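Local structure of P35 antigen (Borrelia burgdorferi, 4ALY) at residues A[82-87]-A[187-192]; A[76-81]-A[205-210]. The protein is an outer surface lipoprotein of the Lyme disease spirochaete that is critical for infection after a tick bite. One frame throughout, in Å; residues are numbered along the deposited sequence.

How the interactions relate
Both interactions use helix 70-95, on successive turns of it, and their centres lie about 9 Å apart. Interaction 1 meets the end of helix 163-189 and is partly buried; in it leucine and isoleucine carbons meet a serine and a glutamate carboxylate oxygen. Interaction 2 meets helix 200-233 and is more deeply enclosed: I79 fills its centre, whereas K78 and Y207 carry it out toward solvent. Helix 200-233 is the next helix after 163-189, and the 82-87/187-192 pair lies within the span of chain bracketed by 76-81 and 205-210. The two merge at F210, which packs on both S83 and I188, while I79 also touches I188.

Interaction 1: residues A[82-87]-A[187-192]; sequences RSENII and KILNVK
L189 pushes its forked end against S83, E84 and I87. Leucine suits this place because its two methyls let one side chain meet all three: both branches touch S83, while CD1 also meets I87 and CD2 also meets E84. Its CG, anti to the carbonyl carbon (chi1 -65°), lies 3.8 Å from CB of S83; CD1 sits 3.7 Å from the backbone O of S83 and 3.8 Å from CG1 of I87, where the I87 and L189 side chains pass flank to flank, running opposite ways. E84 starts off to the side with CG anti to the backbone N (chi1 -156°), and its chain then bends at chi2 (65°). The E84 side chain crosses that of L189 at about a right angle, with OE1 3.4 Å from CD2 of L189. Serine suits a spot where the backbones are close, with CA atoms of S83 and L189 6.8 Å apart. Its OG is hydrogen-bonded back to O of I79 one turn earlier, so this buried hydroxyl is satisfied within its own helix while resting against the CG2 and CD1 methyls of I188, 3.6 Å from CG2. I188 is buried, with F210, L195 and L275 also packed on it. The whole is van der Waals packing of a helix's last turn onto a neighbouring helix, oxygens of S83 and E84 lying against methyls, consistent with the helical fold of a protein with a Borrelia BbCRASP-1 domain.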
loop_
_atom_site.group_PDB
_atom_site.type_symbol
_atom_site.label_atom_id
_atom_site.label_comp_id
_atom_site.label_asym_id
_atom_site.label_seq_id
_atom_site.Cartn_x
_atom_site.Cartn_y
_atom_site.Cartn_z
ATOM N N ARG A 82 0.235 -3.739 -17.395
ATOM C CA ARG A 82 0.250 -3.170 -16.064
ATOM C C ARG A 82 -0.881 -3.698 -15.132
ATOM O O ARG A 82 -0.573 -4.160 -14.026
ATOM C CB ARG A 82 0.366 -1.638 -16.091
ATOM C CG ARG A 82 1.813 -1.157 -16.259
ATOM C CD ARG A 82 1.991 0.364 -16.464
ATOM N NE ARG A 82 2.377 1.058 -15.215
ATOM C CZ ARG A 82 3.507 1.751 -15.031
ATOM N NH1 ARG A 82 4.369 1.876 -16.032
ATOM N NH2 ARG A 82 3.763 2.331 -13.854
ATOM N N SER A 83 -2.131 -3.723 -15.600
ATOM C CA SER A 83 -3.285 -4.320 -14.843
ATOM C C SER A 83 -3.205 -5.845 -14.633
ATOM O O SER A 83 -3.619 -6.383 -13.591
ATOM C CB SER A 83 -4.642 -4.045 -15.526
ATOM O OG SER A 83 -4.909 -2.671 -15.636
ATOM N N GLU A 84 -2.702 -6.544 -15.641
ATOM C CA GLU A 84 -2.547 -7.981 -15.555
ATOM C C GLU A 84 -1.473 -8.243 -14.531
ATOM O O GLU A 84 -1.728 -8.993 -13.617
ATOM C CB GLU A 84 -2.159 -8.603 -16.906
ATOM C CG GLU A 84 -2.544 -10.053 -17.024
ATOM C CD GLU A 84 -4.052 -10.255 -16.997
ATOM O OE1 GLU A 84 -4.737 -9.642 -17.851
ATOM O OE2 GLU A 84 -4.540 -11.037 -16.136
ATOM N N ASN A 85 -0.303 -7.610 -14.676
ATOM C CA ASN A 85 0.823 -7.794 -13.751
ATOM C C ASN A 85 0.468 -7.597 -12.234
ATOM O O ASN A 85 0.874 -8.414 -11.377
ATOM C CB ASN A 85 2.020 -6.977 -14.190
ATOM C CG ASN A 85 3.268 -7.262 -13.381
ATOM O OD1 ASN A 85 3.694 -8.420 -13.229
ATOM N ND2 ASN A 85 3.893 -6.200 -12.869
ATOM N N ILE A 86 -0.395 -6.620 -11.931
ATOM C CA ILE A 86 -0.775 -6.361 -10.572
ATOM C C ILE A 86 -1.672 -7.437 -10.008
ATOM O O ILE A 86 -1.483 -7.861 -8.851
ATOM C CB ILE A 86 -1.344 -4.944 -10.429
ATOM C CG1 ILE A 86 -0.166 -3.967 -10.495
ATOM C CG2 ILE A 86 -2.148 -4.757 -9.145
ATOM C CD1 ILE A 86 -0.613 -2.543 -10.739
ATOM N N ILE A 87 -2.629 -7.898 -10.797
ATOM C CA ILE A 87 -3.453 -9.030 -10.391
ATOM C C ILE A 87 -2.631 -10.343 -10.279
ATOM O O ILE A 87 -2.846 -11.108 -9.340
ATOM C CB ILE A 87 -4.755 -9.130 -11.228
ATOM C CG1 ILE A 87 -5.537 -7.828 -11.110
ATOM C CG2 ILE A 87 -5.657 -10.326 -10.820
ATOM C CD1 ILE A 87 -6.301 -7.635 -9.792
ATOM N N LYS A 187 -10.994 -3.123 -11.786
ATOM C CA LYS A 187 -11.879 -2.261 -12.571
ATOM C C LYS A 187 -11.610 -2.323 -14.077
ATOM O O LYS A 187 -12.524 -2.554 -14.850
ATOM C CB LYS A 187 -11.855 -0.814 -12.061
ATOM C CG LYS A 187 -12.828 -0.635 -10.911
ATOM C CD LYS A 187 -12.731 0.717 -10.238
ATOM C CE LYS A 187 -13.985 0.802 -9.365
ATOM N NZ LYS A 187 -13.912 1.743 -8.217
ATOM N N ILE A 188 -10.355 -2.124 -14.471
ATOM C CA ILE A 188 -9.959 -2.027 -15.873
ATOM C C ILE A 188 -10.149 -3.360 -16.584
ATOM O O ILE A 188 -10.762 -3.397 -17.655
ATOM C CB ILE A 188 -8.473 -1.575 -16.030
ATOM C CG1 ILE A 188 -8.307 -0.109 -15.624
ATOM C CG2 ILE A 188 -7.916 -1.897 -17.433
ATOM C CD1 ILE A 188 -6.883 0.377 -15.761
ATOM N N LEU A 189 -9.603 -4.438 -16.007
ATOM C CA LEU A 189 -9.737 -5.801 -16.556
ATOM C C LEU A 189 -11.184 -6.291 -16.617
ATOM O O LEU A 189 -11.540 -7.098 -17.477
ATOM C CB LEU A 189 -8.904 -6.787 -15.762
ATOM C CG LEU A 189 -7.384 -6.705 -15.731
ATOM C CD1 LEU A 189 -6.916 -7.701 -14.672
ATOM C CD2 LEU A 189 -6.725 -7.021 -17.077
ATOM N N ASN A 190 -12.033 -5.793 -15.733
ATOM C CA ASN A 190 -13.451 -6.155 -15.803
ATOM C C ASN A 190 -14.179 -5.547 -17.016
ATOM O O ASN A 190 -15.372 -5.805 -17.222
ATOM C CB ASN A 190 -14.194 -5.809 -14.520
ATOM C CG ASN A 190 -15.340 -6.767 -14.254
ATOM O OD1 ASN A 190 -16.482 -6.349 -14.032
ATOM N ND2 ASN A 190 -15.042 -8.074 -14.287
ATOM N N VAL A 191 -13.454 -4.738 -17.800
ATOM C CA VAL A 191 -13.986 -4.160 -19.027
ATOM C C VAL A 191 -12.936 -4.208 -20.094
ATOM O O VAL A 191 -12.904 -3.356 -20.966
ATOM C CB VAL A 191 -14.583 -2.733 -18.862
ATOM C CG1 VAL A 191 -15.893 -2.793 -18.076
ATOM C CG2 VAL A 191 -13.599 -1.732 -18.240
ATOM N N LYS A 192 -12.089 -5.235 -20.044
ATOM C CA LYS A 192 -10.934 -5.317 -20.959
ATOM C C LYS A 192 -11.228 -5.293 -22.478
ATOM O O LYS A 192 -10.403 -4.770 -23.239
ATOM C CB LYS A 192 -9.958 -6.434 -20.578
ATOM C CG LYS A 192 -10.334 -7.859 -20.974
ATOM C CD LYS A 192 -9.050 -8.674 -21.222
ATOM C CE LYS A 192 -9.303 -10.072 -21.745
ATOM N NZ LYS A 192 -10.082 -10.834 -20.720
#

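Interaction 2: residues A[76-81]-A[205-210]; sequences IQKILD and TLYNDF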
loop_
_atom_site.group_PDB
_atom_site.type_symbol
_atom_site.label_atom_id
_atom_site.label_comp_id
_atom_site.label_asym_id
_atom_site.label_seq_id
_atom_site.Cartn_x
_atom_site.Cartn_y
_atom_site.Cartn_z
ATOM N N ILE A 76 -3.409 0.590 -24.958
ATOM C CA ILE A 76 -4.294 -0.472 -24.452
ATOM C C ILE A 76 -3.386 -1.563 -23.898
ATOM O O ILE A 76 -3.422 -1.867 -22.719
ATOM C CB ILE A 76 -5.182 -1.137 -25.549
ATOM C CG1 ILE A 76 -5.726 -0.138 -26.605
ATOM C CG2 ILE A 76 -6.291 -1.974 -24.936
ATOM C CD1 ILE A 76 -6.979 0.636 -26.275
ATOM N N GLN A 77 -2.589 -2.152 -24.784
ATOM C CA GLN A 77 -1.610 -3.175 -24.446
ATOM C C GLN A 77 -0.811 -2.867 -23.170
ATOM O O GLN A 77 -0.744 -3.710 -22.327
ATOM C CB GLN A 77 -0.655 -3.440 -25.624
ATOM C CG GLN A 77 -0.999 -4.658 -26.465
ATOM C CD GLN A 77 -0.631 -5.976 -25.788
ATOM O OE1 GLN A 77 -1.498 -6.811 -25.542
ATOM N NE2 GLN A 77 0.661 -6.168 -25.481
ATOM N N LYS A 78 -0.227 -1.673 -23.038
ATOM C CA LYS A 78 0.599 -1.330 -21.872
ATOM C C LYS A 78 -0.231 -1.227 -20.608
ATOM O O LYS A 78 0.185 -1.698 -19.566
ATOM C CB LYS A 78 1.301 -0.006 -22.062
ATOM C CG LYS A 78 2.701 -0.055 -22.620
ATOM C CD LYS A 78 3.112 1.390 -22.879
ATOM C CE LYS A 78 4.380 1.491 -23.717
ATOM N NZ LYS A 78 5.553 1.021 -22.919
ATOM N N ILE A 79 -1.400 -0.610 -20.704
ATOM C CA ILE A 79 -2.389 -0.607 -19.630
ATOM C C ILE A 79 -2.871 -2.009 -19.203
ATOM O O ILE A 79 -3.029 -2.296 -18.001
ATOM C CB ILE A 79 -3.592 0.229 -20.049
ATOM C CG1 ILE A 79 -3.220 1.720 -20.031
ATOM C CG2 ILE A 79 -4.843 -0.100 -19.207
ATOM C CD1 ILE A 79 -4.141 2.533 -20.930
ATOM N N LEU A 80 -3.117 -2.876 -20.189
ATOM C CA LEU A 80 -3.547 -4.241 -19.907
ATOM C C LEU A 80 -2.430 -5.083 -19.312
ATOM O O LEU A 80 -2.729 -5.939 -18.482
ATOM C CB LEU A 80 -4.109 -4.940 -21.147
ATOM C CG LEU A 80 -5.510 -4.526 -21.594
ATOM C CD1 LEU A 80 -6.032 -5.496 -22.652
ATOM C CD2 LEU A 80 -6.446 -4.388 -20.401
ATOM N N ASP A 81 -1.181 -4.860 -19.749
ATOM C CA ASP A 81 -0.055 -5.517 -19.129
ATOM C C ASP A 81 0.096 -5.059 -17.642
ATOM O O ASP A 81 0.065 -5.911 -16.757
ATOM C CB ASP A 81 1.262 -5.314 -19.907
ATOM C CG ASP A 81 1.220 -5.885 -21.332
ATOM O OD1 ASP A 81 0.257 -6.644 -21.692
ATOM O OD2 ASP A 81 2.144 -5.525 -22.111
ATOM N N THR A 205 -4.889 9.084 -19.269
ATOM C CA THR A 205 -5.022 9.394 -17.881
ATOM C C THR A 205 -4.940 8.087 -17.091
ATOM O O THR A 205 -4.162 7.960 -16.117
ATOM C CB THR A 205 -6.335 10.142 -17.607
ATOM O OG1 THR A 205 -6.156 11.499 -17.997
ATOM C CG2 THR A 205 -6.687 10.119 -16.088
ATOM N N LEU A 206 -5.665 7.082 -17.555
ATOM C CA LEU A 206 -5.651 5.845 -16.799
ATOM C C LEU A 206 -4.257 5.218 -16.830
ATOM O O LEU A 206 -3.736 4.733 -15.812
ATOM C CB LEU A 206 -6.887 4.950 -17.100
ATOM C CG LEU A 206 -6.976 3.754 -18.014
ATOM C CD1 LEU A 206 -8.289 3.733 -18.795
ATOM C CD2 LEU A 206 -5.789 3.778 -18.937
ATOM N N TYR A 207 -3.577 5.410 -17.945
ATOM C CA TYR A 207 -2.188 5.018 -18.018
ATOM C C TYR A 207 -1.270 5.900 -17.146
ATOM O O TYR A 207 -0.350 5.393 -16.474
ATOM C CB TYR A 207 -1.726 4.984 -19.453
ATOM C CG TYR A 207 -0.256 4.733 -19.519
ATOM C CD1 TYR A 207 0.284 3.421 -19.418
ATOM C CD2 TYR A 207 0.610 5.798 -19.599
ATOM C CE1 TYR A 207 1.665 3.223 -19.455
ATOM C CE2 TYR A 207 1.957 5.607 -19.625
ATOM C CZ TYR A 207 2.478 4.346 -19.556
ATOM O OH TYR A 207 3.836 4.296 -19.584
ATOM N N ASN A 208 -1.513 7.211 -17.148
ATOM C CA ASN A 208 -0.827 8.103 -16.220
ATOM C C ASN A 208 -1.201 7.817 -14.750
ATOM O O ASN A 208 -0.356 7.916 -13.868
ATOM C CB ASN A 208 -1.059 9.567 -16.604
ATOM C CG ASN A 208 -0.294 9.959 -17.879
ATOM O OD1 ASN A 208 0.861 9.553 -18.077
ATOM N ND2 ASN A 208 -0.931 10.729 -18.748
ATOM N N ASP A 209 -2.456 7.458 -14.489
ATOM C CA ASP A 209 -2.840 7.066 -13.153
ATOM C C ASP A 209 -1.901 5.955 -12.603
ATOM O O ASP A 209 -1.370 6.080 -11.497
ATOM C CB ASP A 209 -4.313 6.699 -13.141
ATOM C CG ASP A 209 -5.229 7.962 -13.190
ATOM O OD1 ASP A 209 -4.678 9.092 -13.241
ATOM O OD2 ASP A 209 -6.492 7.839 -13.131
ATOM N N PHE A 210 -1.616 4.928 -13.404
ATOM C CA PHE A 210 -0.656 3.883 -13.012
ATOM C C PHE A 210 0.681 4.427 -12.610
ATOM O O PHE A 210 1.280 3.952 -11.655
ATOM C CB PHE A 210 -0.475 2.777 -14.073
ATOM C CG PHE A 210 -1.535 1.738 -13.995
ATOM C CD1 PHE A 210 -1.865 1.168 -12.730
ATOM C CD2 PHE A 210 -2.269 1.370 -15.120
ATOM C CE1 PHE A 210 -2.884 0.216 -12.600
ATOM C CE2 PHE A 210 -3.300 0.438 -15.001
ATOM C CZ PHE A 210 -3.610 -0.147 -13.753
#
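The Y207 ring has the side chain of I79 at its edge, CG1 lying near the ring plane 3.9 Å from CD1 of Y207, while K78 reaches it obliquely. The second ring, F210, is approached obliquely by backbone of the partner helix. These contacts belong to a helix-helix interface of the all-helical bundle: the axes of the short segments 76-81 and 205-210 run in broadly the same direction, 38° apart, with a closest approach of 10.0 Å. I79, buried and branched at CB, lays its CG1 arm against the tyrosine, CG1 3.6 Å from CB of Y207. The tyrosine has CG anti to its backbone N (chi1 174°), and L75 of helix 70-95 also touches its side chain. Lysine suits the outer margin, because its aliphatic carbons can lie by the ring, CD being 4.1 Å from CE1 of Y207, while K78 itself is exposed, as suits a charged residue. L206 also meets I79, though the modelled spacing of their methyls is too short to be trusted. Deeper in, F210 is packed by I184 and I188 of helix 163-189, and its CE2 stands 4.1 Å from the backbone O of I79.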